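Local coordinates for 4-hydroxybenzoyl-CoA Thioesterase (Pseudomonas sp. CBS3, PDB 1LO7) that hydrolyses 4-hydroxybenzoyl-CoA to 4-hydroxybenzoate and coenzyme A, the last step in making 4-hydroxybenzoate from 4-chlorobenzoate, and works as a homotetramer, at the interface of chains A and B and the interface of chains A and C. Residues are numbered along the deposited sequence; one frame, centred on the assembly and turned at random. Chains: chain A/B/C, 4-hydroxybenzoyl-CoA Thioesterase.

Contact 1: the interface of chains A and B. Residues chain A 28-29, 32, 117; chain B 23-25.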
ATOM      1  N   HIS A  28      -1.317  -2.577  10.105  1.00  8.01           N
ATOM      2  CA  HIS A  28      -1.587  -1.203  10.503  1.00  8.99           C
ATOM      3  C   HIS A  28      -2.681  -0.582   9.623  1.00 15.37           C
ATOM      4  O   HIS A  28      -3.474   0.206  10.090  1.00 11.81           O
ATOM      5  CB  HIS A  28      -0.275  -0.372  10.472  1.00 10.08           C
ATOM      6  CG  HIS A  28       0.672  -0.893  11.500  1.00 13.68           C
ATOM      7  ND1 HIS A  28       0.448  -0.681  12.881  1.00 13.22           N
ATOM      8  CD2 HIS A  28       1.830  -1.621  11.348  1.00 13.25           C
ATOM      9  CE1 HIS A  28       1.476  -1.280  13.530  1.00 14.90           C
ATOM     10  NE2 HIS A  28       2.316  -1.843  12.633  1.00 13.68           N
ATOM     11  N   ARG A  29      -2.733  -0.951   8.315  1.00 10.94           N
ATOM     12  CA  ARG A  29      -3.788  -0.423   7.449  1.00  7.71           C
ATOM     13  C   ARG A  29      -5.102  -0.904   8.042  1.00  8.86           C
ATOM     14  O   ARG A  29      -6.038  -0.132   8.161  1.00 12.03           O
ATOM     15  CB  ARG A  29      -3.716  -1.058   6.033  1.00  9.39           C
ATOM     16  CG  ARG A  29      -2.654  -0.491   5.122  1.00 34.30           C
ATOM     17  CD  ARG A  29      -3.094  -0.567   3.651  1.00 41.86           C
ATOM     18  NE  ARG A  29      -3.228  -1.939   3.208  1.00 20.63           N
ATOM     19  CZ  ARG A  29      -4.375  -2.585   3.024  1.00 27.79           C
ATOM     20  NH1 ARG A  29      -5.520  -1.981   3.223  1.00 27.71           N
ATOM     21  NH2 ARG A  29      -4.379  -3.876   2.613  1.00 25.43           N
ATOM     22  N   ASP A  32      -6.004   0.874  11.287  1.00  8.71           N
ATOM     23  CA  ASP A  32      -6.518   2.221  11.013  1.00  9.45           C
ATOM     24  C   ASP A  32      -7.979   2.190  10.559  1.00 10.11           C
ATOM     25  O   ASP A  32      -8.801   3.054  10.941  1.00  9.78           O
ATOM     26  CB  ASP A  32      -5.629   2.980  10.018  1.00  9.75           C
ATOM     27  CG  ASP A  32      -5.942   4.446  10.093  1.00 10.72           C
ATOM     28  OD1 ASP A  32      -5.840   5.055  11.146  1.00 10.76           O
ATOM     29  OD2 ASP A  32      -6.321   5.002   8.957  1.00  9.83           O
ATOM     30  N   ARG A 117      -4.115   7.812  20.262  1.00  8.99           N
ATOM     31  CA  ARG A 117      -4.461   8.794  19.263  1.00  7.99           C
ATOM     32  C   ARG A 117      -5.054  10.033  19.914  1.00 12.41           C
ATOM     33  O   ARG A 117      -5.294  10.088  21.144  1.00 10.00           O
ATOM     34  CB  ARG A 117      -5.524   8.176  18.344  1.00  9.75           C
ATOM     35  CG  ARG A 117      -4.991   7.097  17.376  1.00 10.35           C
ATOM     36  CD  ARG A 117      -6.146   6.363  16.713  1.00  7.69           C
ATOM     37  NE  ARG A 117      -5.767   5.219  15.860  1.00  9.32           N
ATOM     38  CZ  ARG A 117      -5.630   5.300  14.535  1.00 11.58           C
ATOM     39  NH1 ARG A 117      -5.776   6.455  13.846  1.00  9.05           N
ATOM     40  NH2 ARG A 117      -5.336   4.169  13.886  1.00 10.53           N
TER
ATOM     41  N   TRP B  23       0.222   9.040   5.765  1.00 10.29           N
ATOM     42  CA  TRP B  23      -0.691   8.083   6.373  1.00  9.26           C
ATOM     43  C   TRP B  23       0.221   7.107   7.109  1.00 10.02           C
ATOM     44  O   TRP B  23       1.099   6.524   6.522  1.00  9.08           O
ATOM     45  CB  TRP B  23      -1.510   7.386   5.279  1.00  7.94           C
ATOM     46  CG  TRP B  23      -2.541   6.457   5.866  1.00  9.20           C
ATOM     47  CD1 TRP B  23      -3.389   6.696   6.910  1.00 14.69           C
ATOM     48  CD2 TRP B  23      -2.822   5.147   5.412  1.00  7.83           C
ATOM     49  NE1 TRP B  23      -4.202   5.614   7.149  1.00 13.32           N
ATOM     50  CE2 TRP B  23      -3.864   4.638   6.235  1.00 11.23           C
ATOM     51  CE3 TRP B  23      -2.289   4.360   4.408  1.00  8.09           C
ATOM     52  CZ2 TRP B  23      -4.374   3.357   6.034  1.00  9.53           C
ATOM     53  CZ3 TRP B  23      -2.804   3.092   4.210  1.00  9.76           C
ATOM     54  CH2 TRP B  23      -3.858   2.617   5.003  1.00 10.31           C
ATOM     55  N   TYR B  24       0.044   6.964   8.411  1.00  8.87           N
ATOM     56  CA  TYR B  24       0.952   6.138   9.223  1.00  9.61           C
ATOM     57  C   TYR B  24       1.476   4.762   8.792  1.00 11.60           C
ATOM     58  O   TYR B  24       2.640   4.438   9.047  1.00 10.57           O
ATOM     59  CB  TYR B  24       0.720   6.212  10.739  1.00  9.74           C
ATOM     60  CG  TYR B  24      -0.220   5.147  11.225  1.00  8.60           C
ATOM     61  CD1 TYR B  24       0.285   3.939  11.701  1.00  7.86           C
ATOM     62  CD2 TYR B  24      -1.597   5.364  11.193  1.00  8.93           C
ATOM     63  CE1 TYR B  24      -0.581   2.959  12.181  1.00 10.83           C
ATOM     64  CE2 TYR B  24      -2.479   4.399  11.673  1.00 10.15           C
ATOM     65  CZ  TYR B  24      -1.957   3.206  12.168  1.00 12.62           C
ATOM     66  OH  TYR B  24      -2.809   2.242  12.627  1.00 72.36           O
ATOM     67  N   PRO B  25       0.642   3.943   8.159  1.00 10.22           N
ATOM     68  CA  PRO B  25       1.165   2.648   7.769  1.00 10.60           C
ATOM     69  C   PRO B  25       2.363   2.786   6.835  1.00 10.98           C
ATOM     70  O   PRO B  25       3.232   1.911   6.773  1.00 11.12           O
ATOM     71  CB  PRO B  25       0.006   1.879   7.206  1.00 11.02           C
ATOM     72  CG  PRO B  25      -1.220   2.555   7.825  1.00 10.10           C
ATOM     73  CD  PRO B  25      -0.846   4.017   8.011  1.00  8.45           C
TER
HETATM   74  O   HOH W   1      -1.001   0.893  14.811  1.00 16.33           O

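Contact 2: the interface of chains A and C. Residues chain A 32, 36, 46-48, 57; chain C 13, 74.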
ATOM      1  N   ASP A  32      -6.004   0.874  11.287  1.00  8.71           N
ATOM      2  CA  ASP A  32      -6.518   2.221  11.013  1.00  9.45           C
ATOM      3  C   ASP A  32      -7.979   2.190  10.559  1.00 10.11           C
ATOM      4  O   ASP A  32      -8.801   3.054  10.941  1.00  9.78           O
ATOM      5  CB  ASP A  32      -5.629   2.980  10.018  1.00  9.75           C
ATOM      6  CG  ASP A  32      -5.942   4.446  10.093  1.00 10.72           C
ATOM      7  OD1 ASP A  32      -5.840   5.055  11.146  1.00 10.76           O
ATOM      8  OD2 ASP A  32      -6.321   5.002   8.957  1.00  9.83           O
ATOM      9  N   ARG A  36     -11.325   3.792  12.786  1.00  8.87           N
ATOM     10  CA  ARG A  36     -12.321   4.706  12.256  1.00  7.73           C
ATOM     11  C   ARG A  36     -13.687   4.051  12.282  1.00 13.94           C
ATOM     12  O   ARG A  36     -14.695   4.720  12.545  1.00 12.24           O
ATOM     13  CB  ARG A  36     -11.975   5.119  10.835  1.00  8.32           C
ATOM     14  CG  ARG A  36     -12.648   6.437  10.448  1.00 10.92           C
ATOM     15  CD  ARG A  36     -12.233   6.883   9.048  1.00 10.25           C
ATOM     16  NE  ARG A  36     -12.691   5.924   8.007  1.00  9.57           N
ATOM     17  CZ  ARG A  36     -13.920   5.911   7.478  1.00 10.34           C
ATOM     18  NH1 ARG A  36     -14.862   6.777   7.811  1.00 11.07           N
ATOM     19  NH2 ARG A  36     -14.209   4.985   6.570  1.00  9.53           N
ATOM     20  N   PRO A  46     -18.611  11.237   9.682  1.00 10.57           N
ATOM     21  CA  PRO A  46     -17.354  11.049   8.980  1.00 11.23           C
ATOM     22  C   PRO A  46     -16.500  12.296   9.111  1.00 10.86           C
ATOM     23  O   PRO A  46     -17.039  13.415   9.234  1.00 11.43           O
ATOM     24  CB  PRO A  46     -17.718  10.857   7.492  1.00 15.99           C
ATOM     25  CG  PRO A  46     -19.240  10.908   7.420  1.00 16.63           C
ATOM     26  CD  PRO A  46     -19.798  11.052   8.821  1.00 12.92           C
ATOM     27  N   TRP A  47     -15.182  12.114   9.065  1.00 10.76           N
ATOM     28  CA  TRP A  47     -14.323  13.276   9.211  1.00 10.77           C
ATOM     29  C   TRP A  47     -14.636  14.391   8.182  1.00 18.08           C
ATOM     30  O   TRP A  47     -14.491  15.579   8.460  1.00 12.82           O
ATOM     31  CB  TRP A  47     -12.844  12.906   9.152  1.00 12.08           C
ATOM     32  CG  TRP A  47     -12.469  11.755  10.049  1.00 10.77           C
ATOM     33  CD1 TRP A  47     -11.668  10.719   9.689  1.00 10.49           C
ATOM     34  CD2 TRP A  47     -12.877  11.521  11.409  1.00 12.02           C
ATOM     35  NE1 TRP A  47     -11.524   9.844  10.721  1.00 10.87           N
ATOM     36  CE2 TRP A  47     -12.227  10.307  11.813  1.00 13.40           C
ATOM     37  CE3 TRP A  47     -13.687  12.229  12.336  1.00 10.53           C
ATOM     38  CZ2 TRP A  47     -12.375   9.774  13.088  1.00 11.01           C
ATOM     39  CZ3 TRP A  47     -13.815  11.686  13.614  1.00 11.73           C
ATOM     40  CH2 TRP A  47     -13.160  10.477  13.969  1.00 11.63           C
ATOM     41  N   ARG A  48     -15.060  14.023   6.958  1.00 13.40           N
ATOM     42  CA  ARG A  48     -15.384  14.999   5.914  1.00 12.76           C
ATOM     43  C   ARG A  48     -16.398  16.001   6.436  1.00 11.57           C
ATOM     44  O   ARG A  48     -16.401  17.172   6.080  1.00 14.08           O
ATOM     45  CB  ARG A  48     -15.990  14.168   4.772  1.00 17.35           C
ATOM     46  CG  ARG A  48     -16.072  14.782   3.412  1.00 41.22           C
ATOM     47  CD  ARG A  48     -16.808  13.808   2.496  1.00 26.30           C
ATOM     48  NE  ARG A  48     -15.984  12.645   2.143  1.00 15.81           N
ATOM     49  CZ  ARG A  48     -16.261  11.426   2.580  1.00 21.95           C
ATOM     50  NH1 ARG A  48     -17.310  11.176   3.372  1.00 14.13           N
ATOM     51  NH2 ARG A  48     -15.467  10.428   2.183  1.00 13.83           N
ATOM     52  N   VAL A  57     -10.249  16.929  11.935  1.00  9.44           N
ATOM     53  CA  VAL A  57      -9.829  16.241  10.706  1.00 10.48           C
ATOM     54  C   VAL A  57      -9.763  14.727  10.833  1.00 12.80           C
ATOM     55  O   VAL A  57      -9.625  13.989   9.837  1.00 14.52           O
ATOM     56  CB  VAL A  57      -8.461  16.784  10.224  1.00 15.41           C
ATOM     57  CG1 VAL A  57      -8.529  18.271   9.985  1.00 14.58           C
ATOM     58  CG2 VAL A  57      -7.348  16.467  11.217  1.00 13.44           C
TER
ATOM     59  N   PHE C  13     -10.408   5.541   4.793  1.00  9.52           N
ATOM     60  CA  PHE C  13      -9.806   6.842   4.815  1.00  7.43           C
ATOM     61  C   PHE C  13      -8.389   6.816   4.236  1.00  7.38           C
ATOM     62  O   PHE C  13      -8.013   7.693   3.451  1.00  9.65           O
ATOM     63  CB  PHE C  13      -9.760   7.246   6.296  1.00  8.02           C
ATOM     64  CG  PHE C  13      -9.122   8.545   6.616  1.00  8.65           C
ATOM     65  CD1 PHE C  13      -9.855   9.709   6.483  1.00  8.66           C
ATOM     66  CD2 PHE C  13      -7.805   8.614   7.073  1.00 11.11           C
ATOM     67  CE1 PHE C  13      -9.276  10.921   6.830  1.00 11.51           C
ATOM     68  CE2 PHE C  13      -7.200   9.827   7.418  1.00 10.98           C
ATOM     69  CZ  PHE C  13      -7.960  10.989   7.288  1.00 10.90           C
ATOM     70  N   TYR C  74     -13.854   7.505   0.913  1.00 11.59           N
ATOM     71  CA  TYR C  74     -14.065   6.648   2.056  1.00  9.47           C
ATOM     72  C   TYR C  74     -15.516   6.580   2.481  1.00 10.65           C
ATOM     73  O   TYR C  74     -16.245   7.582   2.463  1.00 12.63           O
ATOM     74  CB  TYR C  74     -13.077   6.916   3.228  1.00  9.43           C
ATOM     75  CG  TYR C  74     -13.232   8.286   3.878  1.00  8.12           C
ATOM     76  CD1 TYR C  74     -12.436   9.365   3.483  1.00  9.54           C
ATOM     77  CD2 TYR C  74     -14.126   8.476   4.932  1.00 11.92           C
ATOM     78  CE1 TYR C  74     -12.543  10.617   4.091  1.00 11.56           C
ATOM     79  CE2 TYR C  74     -14.229   9.715   5.574  1.00 11.92           C
ATOM     80  CZ  TYR C  74     -13.438  10.785   5.152  1.00 12.46           C
ATOM     81  OH  TYR C  74     -13.544  11.992   5.771  1.00 13.23           O
TER
HETATM   82  O   HOH W   2     -10.656   4.116   7.401  1.00 11.35           O
HETATM   83  O   HOH W   3     -18.059   9.069   4.770  1.00 29.32           O

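Contact 1: the interface of chains A and B
B:Trp23 and A:Asp32 join two subunits of a hot dog fold thioesterase, where the long helix 25-41 of chain A meets the segment that leads into the same helix of chain B. A direct hydrogen bond runs from the indole nitrogen NE1 of B:Trp23 to the carboxylate oxygen OD2 of A:Asp32, 2.9 Å long and nearly straight. The oxygen lies in the indole plane, but the N-H reaches it from above the carboxylate, 63° out of that plane.

Ionic support comes from within chain A. The guanidinium of A:Arg117 approaches end-on with NH1 and NH2, both directed to OD1 of A:Asp32; NH2 forms the salt bridge at 2.9 Å and takes the anti lone pair. The two carboxylate oxygens are thus held by different subunits, which probably limits rotation of the group.

Aromatic packing fills in around this bond. The ring of B:Tyr24 turns its edge to OD1 of A:Asp32, with CE2 3.5 Å away and the two planes almost perpendicular. CB of A:His28 lies 3.8 Å from CE1 of B:Tyr24. CG of A:His28 stands anti to its carbonyl carbon (chi1 -65°), which brings the imidazole ND1 to 3.8 Å from the same CE1 and towards water 1. Aliphatic carbons of the poorly ordered A:Arg29 lie against the benzo rim of B:Trp23.

Water 1 links ND1 of A:His28, 2.9 Å away, to the phenol OH of B:Tyr24.

Contact 2: the interface of chains A and C
C:Phe13, which opens the 3-10 helix 13-15, and the loop residue C:Tyr74 pack against the start of helix 47-54 and the side of helix 25-41 in chain A, forming a subunit contact of this hot dog fold thioesterase. The phenol ring of C:Tyr74 lies between A:Arg48 on one face and C:Phe13 on the other, with A:Arg36 at its rim. A:Arg48 lays NH2 over the ring centre, 3.3 Å from the centroid, a cation-pi contact with the planes 27° apart. The same NH2 donates to the carbonyl O of C:Tyr74 at 3.0 Å, in the carbonyl plane and on a lone pair, so one nitrogen serves both ring and backbone. The bend at chi3 (-73°) of A:Arg48 folds its guanidinium back over the phenol. At the far end of the ring, the backbone N of A:Arg48 donates to the phenol OH at 2.8 Å, with a markedly bent geometry.

A:Arg36 instead receives the ring rim on its guanidinium face, NH1 lying 3.4 Å from CD2 of C:Tyr74. Its NE is joined through water 2 to the backbone N of C:Phe13, and its CD packs on CB of that residue.

On the opposite face of C:Tyr74, CD1 of C:Phe13 sits near the rim. The phenyl ring also meets A:Trp47, a substrate-binding residue, edge-to-face with planes 89° apart: the indole edge at CD1 points to the phenyl face, 3.7 Å from CE1. Water 3 bonds to NH1 of A:Arg48 and to the carbonyl O of C:Tyr74.

Helix 25-41 serves both contact 1 and contact 2, whose C-alpha centres lie about 12 Å apart; they share A:Asp32, which touches chain C only peripherally. One helix thus meets two neighbours of the homotetramer, each through a two-fold interface whose twin repeats the contact. Contact 1 is centred about 18 Å and contact 2 about 27 Å from the active-site A:Asp17 of chain A itself. The partners' copies of that aspartate, however, are close in sequence to B:Trp23 and C:Phe13, and contact 2 includes a substrate-binding tryptophan, so the interfaces may help to build active sites from more than one subunit.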